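PDB 1JPD: L-Ala-D/L-Glu Epimerase from Escherichia coli, which is an epimerase of the enolase superfamily, built from a mandelate racemase-like N-terminal domain and a TIM-barrel-like C-terminal domain. Local coordinates for residues A30-V34 and G46-P50; T282-S287 and D310-L315. Numbering follows the deposited sequence.

Contact 1 (A30-V34 and G46-P50); sequences ARVVV and GECTP
Two antiparallel strands of the N-terminal domain's beta hairpin, 29-39 and 42-48, meet here near the hairpin's open end. Both backbones are extended; the short axes of 30-34 and 46-48 approach to 4.9 Å with 149° between their directions. R31 sends its guanidinium away to E29, while its O lies 3.5 Å from P50 CD and takes a bond from a water at 2.8 Å; the same water donates to P50 O at 3.1 Å, bridging strand 29-39 to the loop that leaves strand 42-48, past the last backbone pair. V32 (chi1 m) sits across from T49, CA to CA 4.6 Å; its CG1 lies 3.5 Å from T49 OG1 and 3.6 Å from E47 OE2. V33 and C48 make the hydrogen-bonded pair: V33 N donates to C48 O at 3.0 Å, and C48 N returns a bond to V33 O at 3.1 Å. On their shared face, V33 CB lies 3.9 Å from C48 SG (chi1 p) and V33 CG2 4.1 Å from P50 CG, under helices 58-66 and 89-104. V34 and E47 follow as a non-hydrogen-bonded pair, CA to CA 4.6 Å, with both side chains on the other face; E47 CA approaches V33 O at 3.6 Å in a CA-H...O contact. T49 OG1 bonds to L280 O. V33, C48 and P50 thus give an apolar surface to the domain's own helices, whereas the other face sets E47 (chi1 and chi2 t) among V32 and V34 and directs its carboxylate to T282 and R284.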
loop_
_atom_site.group_PDB
_atom_site.type_symbol
_atom_site.label_atom_id
_atom_site.label_comp_id
_atom_site.label_asym_id
_atom_site.label_seq_id
_atom_site.Cartn_x
_atom_site.Cartn_y
_atom_site.Cartn_z
ATOM N N ALA A 30 -14.491 -1.714 5.766
ATOM C CA ALA A 30 -13.088 -2.115 5.752
ATOM C C ALA A 30 -12.837 -2.960 6.985
ATOM O O ALA A 30 -12.848 -2.456 8.098
ATOM C CB ALA A 30 -12.179 -0.882 5.769
ATOM N N ARG A 31 -12.608 -4.249 6.794
ATOM C CA ARG A 31 -12.384 -5.127 7.926
ATOM C C ARG A 31 -10.928 -5.226 8.335
ATOM O O ARG A 31 -10.089 -5.655 7.553
ATOM C CB ARG A 31 -12.948 -6.506 7.609
ATOM C CG ARG A 31 -14.459 -6.479 7.492
ATOM C CD ARG A 31 -15.075 -7.857 7.391
ATOM N NE ARG A 31 -16.471 -7.792 7.809
ATOM C CZ ARG A 31 -16.889 -7.984 9.059
ATOM N NH1 ARG A 31 -16.016 -8.268 10.019
ATOM N NH2 ARG A 31 -18.179 -7.871 9.355
ATOM N N VAL A 32 -10.637 -4.831 9.572
ATOM C CA VAL A 32 -9.272 -4.871 10.079
ATOM C C VAL A 32 -9.147 -5.658 11.376
ATOM O O VAL A 32 -10.098 -5.783 12.139
ATOM C CB VAL A 32 -8.720 -3.449 10.339
ATOM C CG1 VAL A 32 -8.877 -2.594 9.092
ATOM C CG2 VAL A 32 -9.433 -2.818 11.523
ATOM N N VAL A 33 -7.958 -6.189 11.616
ATOM C CA VAL A 33 -7.695 -6.930 12.833
ATOM C C VAL A 33 -6.643 -6.155 13.620
ATOM O O VAL A 33 -5.586 -5.795 13.088
ATOM C CB VAL A 33 -7.171 -8.347 12.530
ATOM C CG1 VAL A 33 -6.719 -9.005 13.814
ATOM C CG2 VAL A 33 -8.263 -9.179 11.873
ATOM N N VAL A 34 -6.936 -5.892 14.888
ATOM C CA VAL A 34 -6.011 -5.146 15.725
ATOM C C VAL A 34 -5.339 -6.027 16.769
ATOM O O VAL A 34 -5.956 -6.942 17.319
ATOM C CB VAL A 34 -6.726 -3.998 16.472
ATOM C CG1 VAL A 34 -5.702 -3.152 17.209
ATOM C CG2 VAL A 34 -7.530 -3.153 15.507
ATOM N N GLY A 46 -0.754 -2.752 16.719
ATOM C CA GLY A 46 -0.522 -3.017 15.312
ATOM C C GLY A 46 -1.809 -3.399 14.614
ATOM O O GLY A 46 -2.573 -4.226 15.113
ATOM N N GLU A 47 -2.066 -2.789 13.465
ATOM C CA GLU A 47 -3.274 -3.087 12.715
ATOM C C GLU A 47 -2.937 -3.761 11.390
ATOM O O GLU A 47 -1.817 -3.645 10.887
ATOM C CB GLU A 47 -4.054 -1.799 12.445
ATOM C CG GLU A 47 -5.293 -1.978 11.585
ATOM C CD GLU A 47 -6.009 -0.673 11.317
ATOM O OE1 GLU A 47 -6.351 0.017 12.299
ATOM O OE2 GLU A 47 -6.238 -0.340 10.131
ATOM N N CYS A 48 -3.907 -4.480 10.838
ATOM C CA CYS A 48 -3.733 -5.136 9.549
ATOM C C CYS A 48 -5.084 -5.321 8.866
ATOM O O CYS A 48 -6.148 -5.216 9.495
ATOM C CB CYS A 48 -3.031 -6.489 9.706
ATOM S SG CYS A 48 -4.071 -7.826 10.291
ATOM N N THR A 49 -5.035 -5.573 7.564
ATOM C CA THR A 49 -6.243 -5.769 6.778
ATOM C C THR A 49 -6.153 -7.067 5.997
ATOM O O THR A 49 -5.465 -7.130 4.986
ATOM C CB THR A 49 -6.448 -4.613 5.783
ATOM O OG1 THR A 49 -6.640 -3.395 6.513
ATOM C CG2 THR A 49 -7.666 -4.867 4.899
ATOM N N PRO A 50 -6.833 -8.127 6.466
ATOM C CA PRO A 50 -6.789 -9.411 5.753
ATOM C C PRO A 50 -7.065 -9.190 4.258
ATOM O O PRO A 50 -8.059 -8.544 3.884
ATOM C CB PRO A 50 -7.881 -10.221 6.448
ATOM C CG PRO A 50 -7.807 -9.710 7.856
ATOM C CD PRO A 50 -7.697 -8.214 7.654
HETATM O O HOH W 1 -10.519 -7.311 5.378
#

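Contact 2 (T282-S287 and D310-L315); sequences TSRAIS and DVEPAL
This is a helix N-terminus held against a loop by side-chain hydrogen bonds, within the TIM-barrel-like C-terminal domain: helix 283-289, which follows barrel strand 273-276, meets the irregular segment 310-315 that leads into strand 316-318. T282 is the N-cap. Its OG1 (chi1 p), also hydrogen-bonded to E47 of the N-terminal domain, accepts from R284 N at 3.2 Å, and the turn then winds with A285 N to T282 O at 3.0 Å and S287 N to S283 O at 2.9 Å. Across the contact T282 faces D310, CA to CA 5.7 Å, and S283 faces A314 at 5.6 Å. The loop is extended at D310 and V311 and turns back through a cis peptide before P313. V311 (chi1 m) packs CG1 3.7 Å from T282 CB and 3.9 Å from R284 CZ, over one face of a guanidinium whose salt bridges go to E47 and E12. L315 (chi1 m, chi2 t) brings CD1 to 3.6 Å from I286 CB and 3.9 Å from S287 OG. D310 (chi1 t) grips S283 with both oxygens. OD1 accepts from S283 N at 3.1 Å and, within the loop, from V311 N in a very short bond of 2.5 Å. S283 OG (chi1 m) links the two ends of the loop, donating to D310 OD2 at 2.5 Å and accepting from L315 N at 3.0 Å.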
loop_
_atom_site.group_PDB
_atom_site.type_symbol
_atom_site.label_atom_id
_atom_site.label_comp_id
_atom_site.label_asym_id
_atom_site.label_seq_id
_atom_site.Cartn_x
_atom_site.Cartn_y
_atom_site.Cartn_z
ATOM N N THR A 282 -7.248 2.142 8.903
ATOM C CA THR A 282 -7.375 3.334 9.744
ATOM C C THR A 282 -5.996 3.984 9.742
ATOM O O THR A 282 -5.035 3.405 9.213
ATOM C CB THR A 282 -7.742 3.004 11.205
ATOM O OG1 THR A 282 -6.598 2.467 11.876
ATOM C CG2 THR A 282 -8.881 2.005 11.262
ATOM N N SER A 283 -5.891 5.171 10.336
ATOM C CA SER A 283 -4.612 5.873 10.376
ATOM C C SER A 283 -3.496 5.020 10.970
ATOM O O SER A 283 -2.325 5.201 10.633
ATOM C CB SER A 283 -4.739 7.174 11.165
ATOM O OG SER A 283 -5.569 8.096 10.483
ATOM N N ARG A 284 -3.859 4.080 11.840
ATOM C CA ARG A 284 -2.872 3.217 12.474
ATOM C C ARG A 284 -1.980 2.514 11.464
ATOM O O ARG A 284 -0.774 2.408 11.664
ATOM C CB ARG A 284 -3.564 2.176 13.365
ATOM C CG ARG A 284 -4.033 2.721 14.720
ATOM C CD ARG A 284 -4.700 1.639 15.558
ATOM N NE ARG A 284 -5.803 1.031 14.821
ATOM C CZ ARG A 284 -6.945 0.631 15.365
ATOM N NH1 ARG A 284 -7.145 0.765 16.669
ATOM N NH2 ARG A 284 -7.901 0.128 14.594
ATOM N N ALA A 285 -2.570 2.045 10.371
ATOM C CA ALA A 285 -1.804 1.340 9.349
ATOM C C ALA A 285 -0.933 2.269 8.511
ATOM O O ALA A 285 0.157 1.886 8.095
ATOM C CB ALA A 285 -2.741 0.537 8.443
ATOM N N ILE A 286 -1.407 3.486 8.260
ATOM C CA ILE A 286 -0.624 4.427 7.474
ATOM C C ILE A 286 0.604 4.827 8.292
ATOM O O ILE A 286 1.733 4.775 7.795
ATOM C CB ILE A 286 -1.446 5.681 7.109
ATOM C CG1 ILE A 286 -2.730 5.269 6.389
ATOM C CG2 ILE A 286 -0.645 6.575 6.184
ATOM C CD1 ILE A 286 -2.482 4.416 5.141
ATOM N N SER A 287 0.381 5.205 9.552
ATOM C CA SER A 287 1.472 5.597 10.448
ATOM C C SER A 287 2.573 4.548 10.435
ATOM O O SER A 287 3.752 4.882 10.389
ATOM C CB SER A 287 0.973 5.756 11.889
ATOM O OG SER A 287 -0.000 6.780 12.001
ATOM N N ASP A 310 -12.674 7.577 11.265
ATOM C CA ASP A 310 -11.339 7.026 11.456
ATOM C C ASP A 310 -11.083 6.930 12.959
ATOM O O ASP A 310 -11.948 7.266 13.774
ATOM C CB ASP A 310 -10.313 7.965 10.802
ATOM C CG ASP A 310 -8.921 7.353 10.688
ATOM O OD1 ASP A 310 -8.681 6.232 11.188
ATOM O OD2 ASP A 310 -8.048 8.012 10.091
ATOM N N VAL A 311 -9.901 6.461 13.328
ATOM C CA VAL A 311 -9.558 6.364 14.731
ATOM C C VAL A 311 -9.458 7.783 15.271
ATOM O O VAL A 311 -9.574 8.754 14.524
ATOM C CB VAL A 311 -8.221 5.640 14.932
ATOM C CG1 VAL A 311 -8.395 4.166 14.652
ATOM C CG2 VAL A 311 -7.164 6.236 14.019
ATOM N N GLU A 312 -9.248 7.899 16.572
ATOM C CA GLU A 312 -9.149 9.197 17.212
ATOM C C GLU A 312 -7.934 9.129 18.130
ATOM O O GLU A 312 -7.910 8.335 19.062
ATOM C CB GLU A 312 -10.421 9.436 18.024
ATOM C CG GLU A 312 -10.808 10.886 18.239
ATOM C CD GLU A 312 -12.067 11.014 19.088
ATOM O OE1 GLU A 312 -12.043 10.584 20.266
ATOM O OE2 GLU A 312 -13.082 11.537 18.574
ATOM N N PRO A 313 -6.894 9.935 17.862
ATOM C CA PRO A 313 -6.749 10.915 16.780
ATOM C C PRO A 313 -6.400 10.251 15.451
ATOM O O PRO A 313 -5.898 9.126 15.411
ATOM C CB PRO A 313 -5.614 11.790 17.279
ATOM C CG PRO A 313 -4.705 10.773 17.891
ATOM C CD PRO A 313 -5.680 9.921 18.699
ATOM N N ALA A 314 -6.651 10.973 14.369
ATOM C CA ALA A 314 -6.379 10.471 13.039
ATOM C C ALA A 314 -5.371 11.355 12.332
ATOM O O ALA A 314 -5.085 12.465 12.781
ATOM C CB ALA A 314 -7.663 10.426 12.242
ATOM N N LEU A 315 -4.826 10.854 11.229
ATOM C CA LEU A 315 -3.872 11.617 10.435
ATOM C C LEU A 315 -4.678 12.624 9.626
ATOM O O LEU A 315 -5.816 12.344 9.228
ATOM C CB LEU A 315 -3.103 10.702 9.482
ATOM C CG LEU A 315 -2.114 9.717 10.096
ATOM C CD1 LEU A 315 -1.600 8.788 9.010
ATOM C CD2 LEU A 315 -0.966 10.467 10.751
#

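Contacts 1 and 2 belong to different domains and follow one another along the chain, yet their centres are only about 12 Å apart and they touch directly. The joint is polar at its heart: E47 OE1 of contact 1 lies 2.5 Å from T282 OG1, probably a hydrogen bond, and 2.8 Å from R284 NH2 in a salt bridge. Packing fills in around it, with V34 CG2 3.4 Å from R284 NH2 and E47 OE2 4.0 Å from A285 CB. The hairpin of 30-34 and 46-50 is therefore docked onto the capped start of helix 283-289, against which segment 310-315 also packs, through D310, V311 and L315, making this a piece of the interface between the two domains.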